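Local coordinates for Slr0280 protein (Synechocystis sp., PDB 5H3K) that is of unknown function but carries a phosphodiester glycosidase (NAGPA-type) domain, so it may act on sugar phosphodiester linkages, at residues S47-Q52 with G68-G73; V295-I300 with I543-H548. All blocks are in the same frame, centred on the assembly; numbering follows the deposited sequence.

Contact 1: residues S47-Q52 with G68-G73; sequences SDFIQQ and GQWQEG
The ring of Phe49 lies flat against the bare backbone of Gly68, whose CA stands 3.8 Å from the ring centroid and almost on the ring normal, a CH-pi contact that a side chain on the glycine would block. Phe49 CG sits beside its own backbone N, anti to the carbonyl carbon (chi1 -69°), and this turn brings the ring edge to the indole: Phe49 CE1 is 3.6 Å from Trp70 CE3, the two rings side by side with planes 37° apart. Further along, the Ile50 side chain crosses that of Gln71 obliquely, its CD1 3.6 Å from Gln71 CG.

A classic beta bulge sets these positions. Ile50 and Gln51 both face Gln69; Ile50 N donates to Gln69 O (2.8 Å), nearly along the C=O axis, while Gln69 N reaches Gln51 O (2.9 Å) in the carbonyl plane. At the indole's edge and in its plane, Trp70 NE1 gives a nearly straight bond of 3.1 Å to the anti lone pair of Glu72 OE1, which helps fix the indole's rotation, and Arg117 adds a cation-pi contact. Tyr124 meets Phe49 edge-to-face. An alanine here removes the ring over Gly68 CA and beside Trp70 CE3, and would probably loosen the indole's seating. Two backbone bonds thus hold Ile50 and Gln51 to strand 61-72 across the bulge, while ring-on-glycine and methyl contacts pack against it.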
loop_
_atom_site.group_PDB
_atom_site.type_symbol
_atom_site.label_atom_id
_atom_site.label_comp_id
_atom_site.label_asym_id
_atom_site.label_seq_id
_atom_site.Cartn_x
_atom_site.Cartn_y
_atom_site.Cartn_z
ATOM N N SER A 47 1.650 -2.350 -27.195
ATOM C CA SER A 47 1.418 -1.619 -28.437
ATOM C C SER A 47 0.945 -0.180 -28.189
ATOM O O SER A 47 0.706 0.580 -29.136
ATOM C CB SER A 47 0.414 -2.369 -29.322
ATOM O OG SER A 47 -0.848 -2.505 -28.687
ATOM N N ASP A 48 0.820 0.195 -26.917
ATOM C CA ASP A 48 0.358 1.537 -26.555
ATOM C C ASP A 48 1.432 2.614 -26.767
ATOM O O ASP A 48 1.124 3.790 -26.995
ATOM C CB ASP A 48 -0.116 1.556 -25.099
ATOM C CG ASP A 48 -1.149 0.481 -24.807
ATOM O OD1 ASP A 48 -2.362 0.780 -24.867
ATOM O OD2 ASP A 48 -0.744 -0.665 -24.513
ATOM N N PHE A 49 2.693 2.203 -26.711
ATOM C CA PHE A 49 3.799 3.145 -26.678
ATOM C C PHE A 49 4.873 2.782 -27.691
ATOM O O PHE A 49 5.127 1.603 -27.928
ATOM C CB PHE A 49 4.423 3.134 -25.287
ATOM C CG PHE A 49 3.552 3.730 -24.221
ATOM C CD1 PHE A 49 2.834 4.893 -24.461
ATOM C CD2 PHE A 49 3.461 3.130 -22.973
ATOM C CE1 PHE A 49 2.036 5.459 -23.471
ATOM C CE2 PHE A 49 2.662 3.682 -21.973
ATOM C CZ PHE A 49 1.950 4.848 -22.224
ATOM N N ILE A 50 5.508 3.796 -28.273
ATOM C CA ILE A 50 6.675 3.575 -29.123
ATOM C C ILE A 50 7.905 3.361 -28.252
ATOM O O ILE A 50 8.742 2.508 -28.545
ATOM C CB ILE A 50 6.913 4.745 -30.089
ATOM C CG1 ILE A 50 5.660 4.977 -30.931
ATOM C CG2 ILE A 50 8.107 4.451 -30.996
ATOM C CD1 ILE A 50 5.434 6.410 -31.330
ATOM N N GLN A 51 8.009 4.150 -27.184
ATOM C CA GLN A 51 9.007 3.930 -26.144
ATOM C C GLN A 51 8.359 4.113 -24.780
ATOM O O GLN A 51 7.354 4.807 -24.655
ATOM C CB GLN A 51 10.161 4.920 -26.276
ATOM C CG GLN A 51 11.097 4.648 -27.432
ATOM C CD GLN A 51 12.336 5.501 -27.362
ATOM O OE1 GLN A 51 13.189 5.306 -26.496
ATOM N NE2 GLN A 51 12.441 6.466 -28.266
ATOM N N GLN A 52 8.950 3.513 -23.756
ATOM C CA GLN A 52 8.406 3.631 -22.406
ATOM C C GLN A 52 9.443 3.238 -21.370
ATOM O O GLN A 52 10.396 2.510 -21.676
ATOM C CB GLN A 52 7.170 2.744 -22.256
ATOM C CG GLN A 52 7.456 1.276 -22.476
ATOM C CD GLN A 52 6.196 0.457 -22.573
ATOM O OE1 GLN A 52 5.854 -0.055 -23.640
ATOM N NE2 GLN A 52 5.493 0.324 -21.460
ATOM N N GLY A 68 5.727 7.280 -21.009
ATOM C CA GLY A 68 5.539 6.646 -22.299
ATOM C C GLY A 68 5.456 7.696 -23.391
ATOM O O GLY A 68 5.037 8.830 -23.141
ATOM N N GLN A 69 5.873 7.325 -24.597
ATOM C CA GLN A 69 5.784 8.214 -25.744
ATOM C C GLN A 69 5.016 7.530 -26.858
ATOM O O GLN A 69 5.164 6.325 -27.075
ATOM C CB GLN A 69 7.181 8.635 -26.225
ATOM C CG GLN A 69 7.834 9.688 -25.350
ATOM C CD GLN A 69 9.228 10.072 -25.822
ATOM O OE1 GLN A 69 9.961 9.250 -26.377
ATOM N NE2 GLN A 69 9.598 11.330 -25.603
ATOM N N TRP A 70 4.184 8.303 -27.551
ATOM C CA TRP A 70 3.375 7.756 -28.631
ATOM C C TRP A 70 3.183 8.763 -29.759
ATOM O O TRP A 70 3.550 9.933 -29.634
ATOM C CB TRP A 70 2.014 7.284 -28.106
ATOM C CG TRP A 70 1.148 8.388 -27.576
ATOM C CD1 TRP A 70 0.184 9.072 -28.256
ATOM C CD2 TRP A 70 1.167 8.929 -26.250
ATOM N NE1 TRP A 70 -0.405 10.004 -27.433
ATOM C CE2 TRP A 70 0.188 9.943 -26.199
ATOM C CE3 TRP A 70 1.928 8.667 -25.106
ATOM C CZ2 TRP A 70 -0.061 10.687 -25.041
ATOM C CZ3 TRP A 70 1.678 9.409 -23.955
ATOM C CH2 TRP A 70 0.694 10.405 -23.934
ATOM N N GLN A 71 2.595 8.289 -30.856
ATOM C CA GLN A 71 2.318 9.113 -32.028
ATOM C C GLN A 71 0.880 9.606 -32.033
ATOM O O GLN A 71 -0.058 8.815 -31.917
ATOM C CB GLN A 71 2.554 8.296 -33.298
ATOM C CG GLN A 71 3.938 8.414 -33.891
ATOM C CD GLN A 71 3.881 8.669 -35.386
ATOM O OE1 GLN A 71 3.857 9.820 -35.824
ATOM N NE2 GLN A 71 3.831 7.595 -36.177
ATOM N N GLU A 72 0.699 10.910 -32.182
ATOM C CA GLU A 72 -0.641 11.472 -32.239
ATOM C C GLU A 72 -0.661 12.710 -33.134
ATOM O O GLU A 72 -0.062 13.738 -32.802
ATOM C CB GLU A 72 -1.151 11.803 -30.829
ATOM C CG GLU A 72 -2.646 12.051 -30.755
ATOM C CD GLU A 72 -3.117 12.487 -29.377
ATOM O OE1 GLU A 72 -2.516 12.061 -28.362
ATOM O OE2 GLU A 72 -4.095 13.265 -29.312
ATOM N N GLY A 73 -1.347 12.605 -34.270
ATOM C CA GLY A 73 -1.412 13.699 -35.222
ATOM C C GLY A 73 -0.049 13.977 -35.828
ATOM O O GLY A 73 0.381 15.132 -35.926
#

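Contact 2: residues V295-I300 with I543-H548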
loop_
_atom_site.group_PDB
_atom_site.type_symbol
_atom_site.label_atom_id
_atom_site.label_comp_id
_atom_site.label_asym_id
_atom_site.label_seq_id
_atom_site.Cartn_x
_atom_site.Cartn_y
_atom_site.Cartn_z
ATOM N N VAL A 295 -7.466 12.542 5.656
ATOM C CA VAL A 295 -7.598 11.150 5.229
ATOM C C VAL A 295 -7.452 10.999 3.714
ATOM O O VAL A 295 -8.029 11.770 2.935
ATOM C CB VAL A 295 -8.957 10.547 5.682
ATOM C CG1 VAL A 295 -9.160 9.158 5.108
ATOM C CG2 VAL A 295 -9.046 10.489 7.206
ATOM N N THR A 296 -6.668 10.009 3.291
ATOM C CA THR A 296 -6.530 9.685 1.882
ATOM C C THR A 296 -7.327 8.431 1.554
ATOM O O THR A 296 -7.231 7.410 2.255
ATOM C CB THR A 296 -5.066 9.404 1.509
ATOM O OG1 THR A 296 -4.216 10.403 2.084
ATOM C CG2 THR A 296 -4.905 9.402 -0.001
ATOM N N THR A 297 -8.133 8.501 0.498
ATOM C CA THR A 297 -8.907 7.339 0.080
ATOM C C THR A 297 -8.775 7.084 -1.408
ATOM O O THR A 297 -8.570 8.005 -2.208
ATOM C CB THR A 297 -10.405 7.479 0.408
ATOM O OG1 THR A 297 -10.940 8.626 -0.268
ATOM C CG2 THR A 297 -10.630 7.619 1.908
ATOM N N VAL A 298 -8.923 5.823 -1.780
ATOM C CA VAL A 298 -9.149 5.478 -3.173
ATOM C C VAL A 298 -10.372 4.595 -3.182
ATOM O O VAL A 298 -10.443 3.607 -2.443
ATOM C CB VAL A 298 -7.969 4.761 -3.807
ATOM C CG1 VAL A 298 -8.314 4.376 -5.228
ATOM C CG2 VAL A 298 -6.727 5.654 -3.772
ATOM N N THR A 299 -11.353 4.980 -3.989
ATOM C CA THR A 299 -12.619 4.267 -4.031
ATOM C C THR A 299 -12.723 3.542 -5.365
ATOM O O THR A 299 -12.483 4.123 -6.429
ATOM C CB THR A 299 -13.818 5.218 -3.827
ATOM O OG1 THR A 299 -13.735 5.823 -2.527
ATOM C CG2 THR A 299 -15.133 4.443 -3.934
ATOM N N ILE A 300 -13.060 2.263 -5.306
ATOM C CA ILE A 300 -13.006 1.409 -6.478
ATOM C C ILE A 300 -14.348 0.716 -6.643
ATOM O O ILE A 300 -14.853 0.114 -5.696
ATOM C CB ILE A 300 -11.920 0.313 -6.322
ATOM C CG1 ILE A 300 -10.519 0.923 -6.172
ATOM C CG2 ILE A 300 -11.958 -0.652 -7.496
ATOM C CD1 ILE A 300 -9.953 0.802 -4.754
ATOM N N ILE A 543 -13.573 0.936 -0.510
ATOM C CA ILE A 543 -12.766 2.098 -0.158
ATOM C C ILE A 543 -11.491 1.643 0.539
ATOM O O ILE A 543 -11.539 0.879 1.495
ATOM C CB ILE A 543 -13.531 3.073 0.765
ATOM C CG1 ILE A 543 -14.942 3.310 0.226
ATOM C CG2 ILE A 543 -12.792 4.400 0.868
ATOM C CD1 ILE A 543 -15.875 3.927 1.244
ATOM N N LEU A 544 -10.351 2.074 0.017
ATOM C CA LEU A 544 -9.075 1.871 0.691
ATOM C C LEU A 544 -8.771 3.180 1.406
ATOM O O LEU A 544 -8.844 4.261 0.797
ATOM C CB LEU A 544 -7.977 1.536 -0.317
ATOM C CG LEU A 544 -8.261 0.394 -1.297
ATOM C CD1 LEU A 544 -7.040 0.143 -2.172
ATOM C CD2 LEU A 544 -8.638 -0.885 -0.568
ATOM N N VAL A 545 -8.423 3.101 2.689
ATOM C CA VAL A 545 -8.319 4.293 3.541
ATOM C C VAL A 545 -7.003 4.350 4.311
ATOM O O VAL A 545 -6.612 3.368 4.942
ATOM C CB VAL A 545 -9.456 4.290 4.594
ATOM C CG1 VAL A 545 -9.407 5.567 5.446
ATOM C CG2 VAL A 545 -10.810 4.129 3.922
ATOM N N ALA A 546 -6.325 5.495 4.257
ATOM C CA ALA A 546 -5.115 5.741 5.054
ATOM C C ALA A 546 -5.276 7.049 5.817
ATOM O O ALA A 546 -5.552 8.093 5.209
ATOM C CB ALA A 546 -3.866 5.817 4.146
ATOM N N SER A 547 -5.101 6.999 7.134
ATOM C CA SER A 547 -5.172 8.189 7.980
ATOM C C SER A 547 -3.899 8.328 8.799
ATOM O O SER A 547 -3.274 7.341 9.179
ATOM C CB SER A 547 -6.386 8.144 8.907
ATOM O OG SER A 547 -6.236 7.124 9.877
ATOM N N HIS A 548 -3.507 9.561 9.088
ATOM C CA HIS A 548 -2.335 9.754 9.943
ATOM C C HIS A 548 -2.684 10.595 11.164
ATOM O O HIS A 548 -3.665 10.286 11.843
ATOM C CB HIS A 548 -1.146 10.252 9.114
ATOM C CG HIS A 548 -0.723 9.261 8.064
ATOM N ND1 HIS A 548 0.068 8.173 8.359
ATOM C CD2 HIS A 548 -1.022 9.173 6.748
ATOM C CE1 HIS A 548 0.259 7.461 7.256
ATOM N NE2 HIS A 548 -0.389 8.042 6.267
HETATM O O HOH W 1 -3.669 9.940 4.577
#
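Two interior neighbours of an eight-stranded antiparallel sheet meet here, strand 291-300 and strand 542-547, the latter within the phosphodiester glycosidase family region. The short segments run at 170° to each other, and the regular antiparallel ladder alternates hydrogen-bonded pairs, Thr296 with Ala546 and Val298 with Leu544, with non-hydrogen-bonded ones. Each hydrogen-bonded pair is joined in both directions: Leu544 N to Val298 O is the straightest bond at 2.9 Å and 175°, and Ala546 N to Thr296 O, also 2.9 Å, runs nearly along the C=O axis. Between the pairs, Thr297 CA approaches Leu544 O at 3.2 Å, a close CA-H...O contact.

The two faces are packed differently. On the face of Val295, Thr297 and Val545, the side chains of Val295 and Val545 cross obliquely, their CG1 methyls, each anti to its backbone N, 3.6 Å apart, and helix 558-567 covers this side through Ile564, Phe561 and Leu565. Ile543 CG2 lies alongside Thr297 CB at 3.9 Å, while Thr297 OG1 turns to Arg284 on strand 279-288. On the face of Val298 and Leu544, Val336 of strand 336-339 touches both side chains; the Ile300 side chain crosses that of Leu544 obliquely, bringing CD1 to Leu544 CG. Thr296 OG1, hydrogen-bonded to Gln283, also takes part in a bridge at the other end of the ladder: one water donates to Thr296 OG1 at 2.6 Å and to Ala546 O at 2.7 Å.

Overall arrangement
Along the chain the contacts come in series: contact 1 closes before contact 2 opens. Their centres are 32 Å apart, the nearest atoms about 20 Å, and they share no sheet. Contact 1 lies near the periphery, 29 Å from the chain centre, in the mixed sheet that includes strands 51-53 and 61-72. Contact 2 is only 10 Å from that centre, inside the antiparallel sheet containing strands 291-300 and 542-547. The separations in sequence differ as sharply: 15 intervening residues, mostly strand, against 242. Contact 1 is therefore a local closure of the N-terminal region, whereas contact 2 ties a strand from mid-chain to one within the glycosidase family region.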